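Local coordinates for nitronate monooxygenase family protein (Pseudomonas aeruginosa, PDB 4QIT), which uses FMN and molecular oxygen to oxidise alkyl nitronates, the toxin propionate 3-nitronate being its best substrate, at residues 65-79 / 128-142. The protein carries 1 engineered substitution. Residues are numbered along the deposited sequence; the frame is centred on the assembly and turned at random.
With FMN (flavin mononucleotide), chain C; NIE (nitroethane), chain D.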
ATOM      1  N   ARG A  65      24.735 -16.971  19.198  1.00 15.23           N
ATOM      2  CA  ARG A  65      24.916 -17.106  20.643  1.00 16.99           C
ATOM      3  C   ARG A  65      26.339 -16.828  21.106  1.00 19.49           C
ATOM      4  O   ARG A  65      26.554 -16.471  22.266  1.00 21.73           O
ATOM      5  CB  ARG A  65      24.476 -18.489  21.124  1.00 23.25           C
ATOM      6  CG  ARG A  65      22.977 -18.653  21.214  1.00 23.29           C
ATOM      7  CD  ARG A  65      22.598 -19.799  22.145  1.00 29.53           C
ATOM      8  NE  ARG A  65      21.256 -20.307  21.871  1.00 34.65           N
ATOM      9  CZ  ARG A  65      20.181 -20.031  22.601  1.00 30.23           C
ATOM     10  NH1 ARG A  65      20.277 -19.256  23.672  1.00 38.04           N
ATOM     11  NH2 ARG A  65      19.007 -20.542  22.268  1.00 30.59           N
ATOM     12  N   GLY A  66      27.305 -16.997  20.207  1.00 18.44           N
ATOM     13  CA  GLY A  66      28.684 -16.670  20.514  1.00 21.16           C
ATOM     14  C   GLY A  66      28.934 -15.173  20.484  1.00 22.10           C
ATOM     15  O   GLY A  66      29.997 -14.711  20.905  1.00 21.65           O
ATOM     16  N   LEU A  67      27.954 -14.417  19.984  1.00 15.58           N
ATOM     17  CA  LEU A  67      28.099 -12.969  19.824  1.00 17.04           C
ATOM     18  C   LEU A  67      27.129 -12.151  20.694  1.00 18.18           C
ATOM     19  O   LEU A  67      27.319 -10.947  20.871  1.00 17.97           O
ATOM     20  CB  LEU A  67      27.937 -12.576  18.349  1.00 15.88           C
ATOM     21  CG  LEU A  67      28.878 -13.184  17.322  1.00 15.87           C
ATOM     22  CD1 LEU A  67      28.430 -12.817  15.911  1.00 16.49           C
ATOM     23  CD2 LEU A  67      30.296 -12.695  17.572  1.00 17.06           C
ATOM     24  N   THR A  68      26.086 -12.794  21.214  1.00 15.78           N
ATOM     25  CA  THR A  68      25.138 -12.129  22.110  1.00 16.22           C
ATOM     26  C   THR A  68      24.562 -13.089  23.146  1.00 17.56           C
ATOM     27  O   THR A  68      24.352 -14.270  22.845  1.00 17.67           O
ATOM     28  CB  THR A  68      23.970 -11.454  21.322  1.00 14.98           C
ATOM     29  OG1 THR A  68      23.116 -10.732  22.222  1.00 15.18           O
ATOM     30  CG2 THR A  68      23.138 -12.488  20.573  1.00 14.18           C
ATOM     31  N   ASP A  69      24.311 -12.580  24.354  1.00 17.65           N
ATOM     32  CA  ASP A  69      23.613 -13.334  25.403  1.00 16.45           C
ATOM     33  C   ASP A  69      22.109 -13.107  25.336  1.00 15.87           C
ATOM     34  O   ASP A  69      21.346 -13.749  26.051  1.00 15.67           O
ATOM     35  CB  ASP A  69      24.051 -12.889  26.811  1.00 16.88           C
ATOM     36  CG  ASP A  69      25.497 -13.184  27.116  1.00 26.54           C
ATOM     37  OD1 ASP A  69      26.075 -14.098  26.505  1.00 22.43           O
ATOM     38  OD2 ASP A  69      26.054 -12.489  27.998  1.00 28.85           O
ATOM     39  N   LYS A  70      21.688 -12.172  24.492  1.00 13.46           N
ATOM     40  CA  LYS A  70      20.309 -11.718  24.470  1.00 12.72           C
ATOM     41  C   LYS A  70      19.435 -12.512  23.487  1.00 13.28           C
ATOM     42  O   LYS A  70      19.952 -13.268  22.660  1.00 14.87           O
ATOM     43  CB  LYS A  70      20.285 -10.197  24.211  1.00 15.24           C
ATOM     44  CG  LYS A  70      20.866  -9.400  25.393  1.00 19.38           C
ATOM     45  CD  LYS A  70      21.190  -7.950  25.049  1.00 26.51           C
ATOM     46  CE  LYS A  70      21.964  -7.231  26.160  1.00 26.10           C
ATOM     47  NZ  LYS A  70      23.362  -7.757  26.336  1.00 25.00           N
ATOM     48  N   PRO A  71      18.105 -12.400  23.630  1.00 14.63           N
ATOM     49  CA  PRO A  71      17.180 -13.107  22.737  1.00 12.46           C
ATOM     50  C   PRO A  71      17.367 -12.725  21.278  1.00 12.60           C
ATOM     51  O   PRO A  71      17.672 -11.580  20.976  1.00 12.98           O
ATOM     52  CB  PRO A  71      15.815 -12.614  23.209  1.00 12.17           C
ATOM     53  CG  PRO A  71      16.038 -12.366  24.688  1.00 14.86           C
ATOM     54  CD  PRO A  71      17.387 -11.732  24.732  1.00 15.94           C
ATOM     55  N   PHE A  72      17.169 -13.694  20.394  1.00 11.66           N
ATOM     56  CA  PHE A  72      17.134 -13.437  18.957  1.00 10.87           C
ATOM     57  C   PHE A  72      16.108 -14.345  18.291  1.00 12.74           C
ATOM     58  O   PHE A  72      15.572 -15.269  18.912  1.00 12.84           O
ATOM     59  CB  PHE A  72      18.526 -13.583  18.315  1.00 11.07           C
ATOM     60  CG  PHE A  72      19.134 -14.951  18.480  1.00 13.84           C
ATOM     61  CD1 PHE A  72      19.898 -15.247  19.603  1.00 11.43           C
ATOM     62  CD2 PHE A  72      18.948 -15.934  17.521  1.00 13.57           C
ATOM     63  CE1 PHE A  72      20.466 -16.505  19.765  1.00 17.65           C
ATOM     64  CE2 PHE A  72      19.515 -17.194  17.676  1.00 14.33           C
ATOM     65  CZ  PHE A  72      20.275 -17.476  18.806  1.00 18.79           C
ATOM     66  N   ASN A  73      15.857 -14.067  17.015  1.00 11.30           N
ATOM     67  CA  ASN A  73      14.756 -14.630  16.243  1.00 10.71           C
ATOM     68  C   ASN A  73      15.331 -15.451  15.092  1.00 11.68           C
ATOM     69  O   ASN A  73      16.260 -15.015  14.399  1.00 11.90           O
ATOM     70  CB  ASN A  73      13.911 -13.446  15.735  1.00  9.99           C
ATOM     71  CG  ASN A  73      12.830 -13.830  14.730  1.00 10.80           C
ATOM     72  OD1 ASN A  73      12.266 -14.935  14.750  1.00 13.04           O
ATOM     73  ND2 ASN A  73      12.503 -12.876  13.853  1.00 10.77           N
ATOM     74  N   VAL A  74      14.801 -16.657  14.919  1.00 10.79           N
ATOM     75  CA  VAL A  74      15.221 -17.544  13.839  1.00 12.00           C
ATOM     76  C   VAL A  74      14.038 -17.776  12.911  1.00 10.41           C
ATOM     77  O   VAL A  74      12.978 -18.224  13.357  1.00 10.49           O
ATOM     78  CB  VAL A  74      15.761 -18.879  14.381  1.00 12.14           C
ATOM     79  CG1 VAL A  74      16.103 -19.820  13.238  1.00 13.20           C
ATOM     80  CG2 VAL A  74      16.993 -18.620  15.246  1.00 11.58           C
ATOM     81  N   ASN A  75      14.211 -17.457  11.631  1.00 10.67           N
ATOM     82  CA  ASN A  75      13.096 -17.449  10.686  1.00 11.50           C
ATOM     83  C   ASN A  75      13.164 -18.592   9.675  1.00 10.09           C
ATOM     84  O   ASN A  75      14.235 -18.893   9.122  1.00 11.07           O
ATOM     85  CB  ASN A  75      13.068 -16.097   9.974  1.00 11.16           C
ATOM     86  CG  ASN A  75      11.959 -15.979   8.951  1.00 12.80           C
ATOM     87  OD1 ASN A  75      12.174 -16.223   7.763  1.00 16.56           O
ATOM     88  ND2 ASN A  75      10.772 -15.586   9.400  1.00 12.74           N
ATOM     89  N   LEU A  76      12.008 -19.210   9.431  1.00 11.38           N
ATOM     90  CA  LEU A  76      11.891 -20.277   8.439  1.00 12.03           C
ATOM     91  C   LEU A  76      10.721 -20.027   7.496  1.00 10.89           C
ATOM     92  O   LEU A  76       9.638 -19.611   7.920  1.00 11.67           O
ATOM     93  CB  LEU A  76      11.719 -21.642   9.126  1.00 14.40           C
ATOM     94  CG  LEU A  76      12.914 -22.076   9.991  1.00 14.17           C
ATOM     95  CD1 LEU A  76      12.736 -21.636  11.439  1.00 17.94           C
ATOM     96  CD2 LEU A  76      13.169 -23.578   9.902  1.00 22.20           C
ATOM     97  N   PHE A  77      10.938 -20.300   6.215  1.00 11.60           N
ATOM     98  CA  PHE A  77       9.849 -20.241   5.249  1.00 11.23           C
ATOM     99  C   PHE A  77       8.923 -21.433   5.451  1.00 11.52           C
ATOM    100  O   PHE A  77       9.380 -22.550   5.711  1.00 13.52           O
ATOM    101  CB  PHE A  77      10.380 -20.264   3.820  1.00 11.15           C
ATOM    102  CG  PHE A  77      11.233 -19.072   3.455  1.00 11.24           C
ATOM    103  CD1 PHE A  77      11.383 -18.000   4.325  1.00 16.74           C
ATOM    104  CD2 PHE A  77      11.863 -19.030   2.226  1.00 13.38           C
ATOM    105  CE1 PHE A  77      12.174 -16.917   3.975  1.00 17.49           C
ATOM    106  CE2 PHE A  77      12.646 -17.952   1.861  1.00 13.88           C
ATOM    107  CZ  PHE A  77      12.806 -16.891   2.743  1.00 17.32           C
ATOM    108  N   CYS A  78       7.624 -21.190   5.320  1.00 12.31           N
ATOM    109  CA  CYS A  78       6.608 -22.206   5.560  1.00 10.99           C
ATOM    110  C   CYS A  78       5.614 -22.185   4.402  1.00 10.72           C
ATOM    111  O   CYS A  78       4.393 -22.265   4.590  1.00 12.97           O
ATOM    112  CB  CYS A  78       5.896 -21.906   6.882  1.00 11.13           C
ATOM    113  SG  CYS A  78       5.005 -23.308   7.601  1.00 16.38           S
ATOM    114  N   HIS A  79       6.153 -22.047   3.199  1.00 11.47           N
ATOM    115  CA  HIS A  79       5.352 -22.077   1.980  1.00 11.72           C
ATOM    116  C   HIS A  79       4.808 -23.486   1.703  1.00 13.13           C
ATOM    117  O   HIS A  79       5.281 -24.473   2.278  1.00 14.33           O
ATOM    118  CB  HIS A  79       6.200 -21.605   0.793  1.00 12.00           C
ATOM    119  CG  HIS A  79       7.529 -22.299   0.687  1.00  9.94           C
ATOM    120  ND1 HIS A  79       8.568 -22.058   1.561  1.00 10.32           N
ATOM    121  CD2 HIS A  79       7.981 -23.212  -0.204  1.00 10.90           C
ATOM    122  CE1 HIS A  79       9.607 -22.799   1.212  1.00 10.79           C
ATOM    123  NE2 HIS A  79       9.281 -23.508   0.150  1.00 12.44           N
ATOM    124  N   LEU A 128      15.375 -27.154  16.139  1.00 17.00           N
ATOM    125  CA  LEU A 128      14.941 -25.967  16.877  1.00 20.54           C
ATOM    126  C   LEU A 128      14.585 -26.289  18.329  1.00 18.97           C
ATOM    127  O   LEU A 128      14.828 -25.481  19.226  1.00 19.68           O
ATOM    128  CB  LEU A 128      13.759 -25.291  16.169  1.00 16.60           C
ATOM    129  CG  LEU A 128      14.036 -24.698  14.785  1.00 17.12           C
ATOM    130  CD1 LEU A 128      12.729 -24.244  14.147  1.00 16.38           C
ATOM    131  CD2 LEU A 128      15.021 -23.538  14.872  1.00 16.31           C
ATOM    132  N   LEU A 129      14.010 -27.468  18.558  1.00 19.90           N
ATOM    133  CA  LEU A 129      13.627 -27.876  19.908  1.00 18.56           C
ATOM    134  C   LEU A 129      14.869 -28.109  20.769  1.00 20.87           C
ATOM    135  O   LEU A 129      14.838 -27.923  21.987  1.00 27.35           O
ATOM    136  CB  LEU A 129      12.743 -29.128  19.868  1.00 20.26           C
ATOM    137  CG  LEU A 129      11.373 -28.959  19.205  1.00 21.12           C
ATOM    138  CD1 LEU A 129      10.647 -30.291  19.153  1.00 25.32           C
ATOM    139  CD2 LEU A 129      10.535 -27.924  19.926  1.00 21.37           C
ATOM    140  N   GLU A 130      15.967 -28.491  20.127  1.00 21.06           N
ATOM    141  CA  GLU A 130      17.231 -28.684  20.832  1.00 20.19           C
ATOM    142  C   GLU A 130      17.919 -27.352  21.135  1.00 23.37           C
ATOM    143  O   GLU A 130      18.399 -27.127  22.248  1.00 23.55           O
ATOM    144  CB  GLU A 130      18.177 -29.556  20.007  1.00 20.98           C
ATOM    145  CG  GLU A 130      17.746 -31.009  19.848  1.00 24.59           C
ATOM    146  CD  GLU A 130      18.638 -31.759  18.876  1.00 31.40           C
ATOM    147  OE1 GLU A 130      19.227 -32.786  19.275  1.00 41.44           O
ATOM    148  OE2 GLU A 130      18.748 -31.323  17.707  1.00 33.00           O
ATOM    149  N   GLU A 131      17.973 -26.471  20.139  1.00 20.95           N
ATOM    150  CA  GLU A 131      18.727 -25.223  20.269  1.00 20.49           C
ATOM    151  C   GLU A 131      17.975 -24.127  21.028  1.00 21.52           C
ATOM    152  O   GLU A 131      18.597 -23.259  21.647  1.00 19.87           O
ATOM    153  CB  GLU A 131      19.163 -24.708  18.890  1.00 20.27           C
ATOM    154  CG  GLU A 131      20.117 -25.632  18.143  1.00 21.45           C
ATOM    155  CD  GLU A 131      21.372 -25.971  18.934  1.00 21.88           C
ATOM    156  OE1 GLU A 131      21.983 -25.057  19.535  1.00 23.03           O
ATOM    157  OE2 GLU A 131      21.757 -27.159  18.948  1.00 24.69           O
ATOM    158  N   ARG A 132      16.647 -24.165  20.958  1.00 19.00           N
ATOM    159  CA  ARG A 132      15.779 -23.234  21.683  1.00 21.16           C
ATOM    160  C   ARG A 132      16.151 -21.753  21.561  1.00 21.99           C
ATOM    161  O   ARG A 132      16.463 -21.102  22.561  1.00 19.20           O
ATOM    162  CB  ARG A 132      15.695 -23.627  23.162  1.00 24.69           C
ATOM    163  CG  ARG A 132      15.274 -25.071  23.371  1.00 24.37           C
ATOM    164  CD  ARG A 132      15.134 -25.433  24.844  1.00 32.51           C
ATOM    165  NE  ARG A 132      15.117 -26.884  25.025  1.00 39.58           N
ATOM    166  CZ  ARG A 132      14.538 -27.517  26.043  1.00 43.03           C
ATOM    167  NH1 ARG A 132      13.908 -26.829  26.986  1.00 42.12           N
ATOM    168  NH2 ARG A 132      14.584 -28.842  26.112  1.00 44.13           N
ATOM    169  N   PRO A 133      16.107 -21.208  20.336  1.00 20.09           N
ATOM    170  CA  PRO A 133      16.241 -19.753  20.229  1.00 17.21           C
ATOM    171  C   PRO A 133      15.043 -19.101  20.910  1.00 18.34           C
ATOM    172  O   PRO A 133      13.996 -19.735  21.036  1.00 16.40           O
ATOM    173  CB  PRO A 133      16.210 -19.512  18.716  1.00 18.45           C
ATOM    174  CG  PRO A 133      15.469 -20.681  18.152  1.00 18.39           C
ATOM    175  CD  PRO A 133      15.808 -21.846  19.042  1.00 18.41           C
ATOM    176  N   ALA A 134      15.187 -17.860  21.362  1.00 17.46           N
ATOM    177  CA  ALA A 134      14.100 -17.195  22.071  1.00 16.64           C
ATOM    178  C   ALA A 134      12.847 -17.054  21.211  1.00 15.44           C
ATOM    179  O   ALA A 134      11.724 -17.160  21.713  1.00 15.49           O
ATOM    180  CB  ALA A 134      14.552 -15.835  22.574  1.00 17.19           C
ATOM    181  N   ALA A 135      13.034 -16.808  19.916  1.00 13.34           N
ATOM    182  CA  ALA A 135      11.898 -16.685  19.014  1.00 15.66           C
ATOM    183  C   ALA A 135      12.114 -17.452  17.717  1.00 11.50           C
ATOM    184  O   ALA A 135      13.229 -17.507  17.186  1.00 11.62           O
ATOM    185  CB  ALA A 135      11.606 -15.223  18.719  1.00 15.28           C
ATOM    186  N   VAL A 136      11.045 -18.066  17.226  1.00 11.35           N
ATOM    187  CA  VAL A 136      11.039 -18.669  15.899  1.00 13.04           C
ATOM    188  C   VAL A 136       9.902 -18.045  15.093  1.00 12.92           C
ATOM    189  O   VAL A 136       8.772 -17.949  15.574  1.00 13.03           O
ATOM    190  CB  VAL A 136      10.877 -20.204  15.959  1.00 13.81           C
ATOM    191  CG1 VAL A 136      10.628 -20.788  14.556  1.00 13.03           C
ATOM    192  CG2 VAL A 136      12.104 -20.845  16.604  1.00 15.53           C
ATOM    193  N   SER A 137      10.210 -17.586  13.879  1.00 12.66           N
ATOM    194  CA  SER A 137       9.217 -16.938  13.034  1.00 11.87           C
ATOM    195  C   SER A 137       9.009 -17.703  11.730  1.00 10.15           C
ATOM    196  O   SER A 137       9.921 -18.387  11.248  1.00 12.38           O
ATOM    197  CB  SER A 137       9.646 -15.500  12.729  1.00 14.72           C
ATOM    198  OG  SER A 137       9.502 -14.669  13.861  1.00 29.72           O
ATOM    199  N   PHE A 138       7.814 -17.565  11.159  1.00 10.10           N
ATOM    200  CA  PHE A 138       7.460 -18.255   9.928  1.00 10.87           C
ATOM    201  C   PHE A 138       6.906 -17.292   8.896  1.00 10.34           C
ATOM    202  O   PHE A 138       6.162 -16.360   9.236  1.00 12.40           O
ATOM    203  CB  PHE A 138       6.439 -19.367  10.209  1.00 10.50           C
ATOM    204  CG  PHE A 138       6.976 -20.438  11.108  1.00 10.67           C
ATOM    205  CD1 PHE A 138       7.813 -21.413  10.605  1.00 12.53           C
ATOM    206  CD2 PHE A 138       6.663 -20.452  12.462  1.00 12.46           C
ATOM    207  CE1 PHE A 138       8.335 -22.415  11.427  1.00 13.09           C
ATOM    208  CE2 PHE A 138       7.175 -21.452  13.300  1.00 14.00           C
ATOM    209  CZ  PHE A 138       8.015 -22.428  12.782  1.00 11.91           C
ATOM    210  N   HIS A 139       7.269 -17.532   7.638  1.00  9.76           N
ATOM    211  CA  HIS A 139       6.865 -16.702   6.506  1.00 10.39           C
ATOM    212  C   HIS A 139       6.164 -17.588   5.488  1.00 11.85           C
ATOM    213  O   HIS A 139       6.587 -18.726   5.272  1.00 13.02           O
ATOM    214  CB  HIS A 139       8.099 -16.079   5.848  1.00 12.26           C
ATOM    215  CG  HIS A 139       7.817 -14.811   5.106  1.00 11.35           C
ATOM    216  ND1 HIS A 139       7.294 -13.692   5.722  1.00 13.64           N
ATOM    217  CD2 HIS A 139       7.995 -14.473   3.807  1.00 14.61           C
ATOM    218  CE1 HIS A 139       7.158 -12.727   4.838  1.00 15.66           C
ATOM    219  NE2 HIS A 139       7.572 -13.175   3.661  1.00 12.06           N
ATOM    220  N   PHE A 140       5.110 -17.049   4.872  1.00 10.32           N
ATOM    221  CA  PHE A 140       4.315 -17.691   3.810  1.00 10.98           C
ATOM    222  C   PHE A 140       3.196 -18.587   4.320  1.00 13.57           C
ATOM    223  O   PHE A 140       2.357 -19.025   3.529  1.00 14.32           O
ATOM    224  CB  PHE A 140       5.162 -18.500   2.811  1.00 11.70           C
ATOM    225  CG  PHE A 140       6.229 -17.713   2.100  1.00 10.50           C
ATOM    226  CD1 PHE A 140       5.970 -16.465   1.539  1.00  9.14           C
ATOM    227  CD2 PHE A 140       7.493 -18.261   1.950  1.00 11.38           C
ATOM    228  CE1 PHE A 140       6.971 -15.787   0.855  1.00 11.73           C
ATOM    229  CE2 PHE A 140       8.493 -17.590   1.279  1.00 12.11           C
ATOM    230  CZ  PHE A 140       8.235 -16.348   0.730  1.00 12.25           C
ATOM    231  N   GLY A 141       3.189 -18.874   5.617  1.00 11.55           N
ATOM    232  CA  GLY A 141       2.160 -19.725   6.202  1.00 12.17           C
ATOM    233  C   GLY A 141       2.443 -20.011   7.665  1.00 13.24           C
ATOM    234  O   GLY A 141       3.513 -19.671   8.188  1.00 13.82           O
ATOM    235  N   ALA A 142       1.482 -20.642   8.332  1.00 16.87           N
ATOM    236  CA  ALA A 142       1.679 -21.056   9.713  1.00 16.55           C
ATOM    237  C   ALA A 142       1.822 -22.570   9.739  1.00 19.67           C
ATOM    238  O   ALA A 142       1.133 -23.276   8.993  1.00 22.52           O
ATOM    239  CB  ALA A 142       0.513 -20.624  10.571  1.00 19.27           C
TER
HETATM  240  N1  FMN C 401      10.956 -12.024   5.570  1.00 26.23           N
HETATM  241  C2  FMN C 401      11.062 -13.369   5.899  1.00 22.75           C
HETATM  242  O2  FMN C 401      10.155 -13.901   6.526  1.00 31.43           O
HETATM  243  N3  FMN C 401      12.175 -14.107   5.565  1.00 21.59           N
HETATM  244  C4  FMN C 401      13.188 -13.494   4.858  1.00 21.28           C
HETATM  245  O4  FMN C 401      14.194 -14.114   4.525  1.00 20.96           O
HETATM  246  C4A FMN C 401      13.081 -12.158   4.518  1.00 27.42           C
HETATM  247  N5  FMN C 401      14.106 -11.583   3.812  1.00 27.68           N
HETATM  248  C5A FMN C 401      14.055 -10.254   3.470  1.00 23.83           C
HETATM  249  C6  FMN C 401      15.123  -9.713   2.768  1.00 22.71           C
HETATM  250  C7  FMN C 401      15.126  -8.380   2.412  1.00 21.93           C
HETATM  251  C7M FMN C 401      16.329  -7.864   1.675  1.00 23.97           C
HETATM  252  C8  FMN C 401      14.033  -7.577   2.738  1.00 21.00           C
HETATM  253  C8M FMN C 401      14.014  -6.129   2.338  1.00 22.62           C
HETATM  254  C9  FMN C 401      12.955  -8.128   3.440  1.00 23.22           C
HETATM  255  C9A FMN C 401      12.959  -9.476   3.817  1.00 24.50           C
HETATM  256  N10 FMN C 401      11.904 -10.055   4.525  1.00 25.57           N
HETATM  257  C10 FMN C 401      11.968 -11.404   4.868  1.00 24.26           C
HETATM  258  C1' FMN C 401      10.689  -9.238   4.885  1.00 23.08           C
HETATM  259  C2' FMN C 401      10.767  -8.627   6.274  1.00 23.73           C
HETATM  260  O2' FMN C 401      10.530  -9.624   7.235  1.00 23.23           O
HETATM  261  C3' FMN C 401       9.712  -7.545   6.455  1.00 20.65           C
HETATM  262  O3' FMN C 401       8.442  -7.959   5.997  1.00 19.08           O
HETATM  263  C4' FMN C 401      10.133  -6.349   5.631  1.00 18.01           C
HETATM  264  O4' FMN C 401      11.543  -6.225   5.664  1.00 20.42           O
HETATM  265  C5' FMN C 401       9.520  -5.100   6.239  1.00 17.85           C
HETATM  266  O5' FMN C 401       9.613  -4.137   5.234  1.00 10.56           O
HETATM  267  P   FMN C 401      10.702  -2.979   5.287  1.00  7.93           P
HETATM  268  O1P FMN C 401      11.147  -2.772   6.711  1.00 10.49           O
HETATM  269  O2P FMN C 401      10.068  -1.767   4.676  1.00  8.78           O
HETATM  270  O3P FMN C 401      11.844  -3.484   4.469  1.00 10.36           O
HETATM  271  N3  NIE D 402      13.133 -12.167   0.545  1.00 29.80           N
HETATM  272  C1  NIE D 402      12.143 -14.284   0.957  1.00 26.38           C
HETATM  273  C2  NIE D 402      13.443 -13.534   0.770  1.00 26.71           C
HETATM  274  O4  NIE D 402      12.307 -11.617   1.269  1.00 26.09           O
HETATM  275  O5  NIE D 402      13.429 -11.621  -0.670  1.00 33.58           O
HETATM  276  O   HOH W   1      22.389 -22.669  20.695  1.00 29.92           O
HETATM  277  O   HOH W   2      17.675 -16.547  21.527  1.00 17.58           O
HETATM  278  O   HOH W   3      10.073 -12.178  12.293  1.00 17.29           O
HETATM  279  O   HOH W   4       8.061 -14.267   8.528  1.00 22.13           O
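Val74 and Leu76 of strand 72-77 pair with strand 135-139 as parallel neighbours in the TIM barrel, the strand axes 4.5 Å apart at closest and 29° from alignment. Six backbone hydrogen bonds define the register, from Ala135 N to Phe72 O through to Cys78 N to His139 O, the last 2.7 Å long.

Polar side chains gather on the face of Asn73, Asn75 and Ser137. Ser137 OG donates to Asn73 OD1 (2.9 Å), well off the carbonyl plane, and a water bridges this OG to Asn73 ND2. Asn75, with CG anti to its N (chi1 179°), places OD1 to accept from FMN N3 at 3.1 Å, while its ND2 donates to a water that also donates to FMN O2.

The other face is apolar: Leu76 CD1 meets Leu128 CD1 of helix 124-131 tip to tip (3.8 Å) and also touches Val136 CG1, while Val74 CG2 packs on Pro133 CB.

Beyond the strand end Phe140 turns its edge to the face of Phe77, an edge-to-face pair with planes at 68°. The Phe77 ring presents its own edge to FMN N3, and its CZ lies 3.2 Å from C1 of the bound nitroethane.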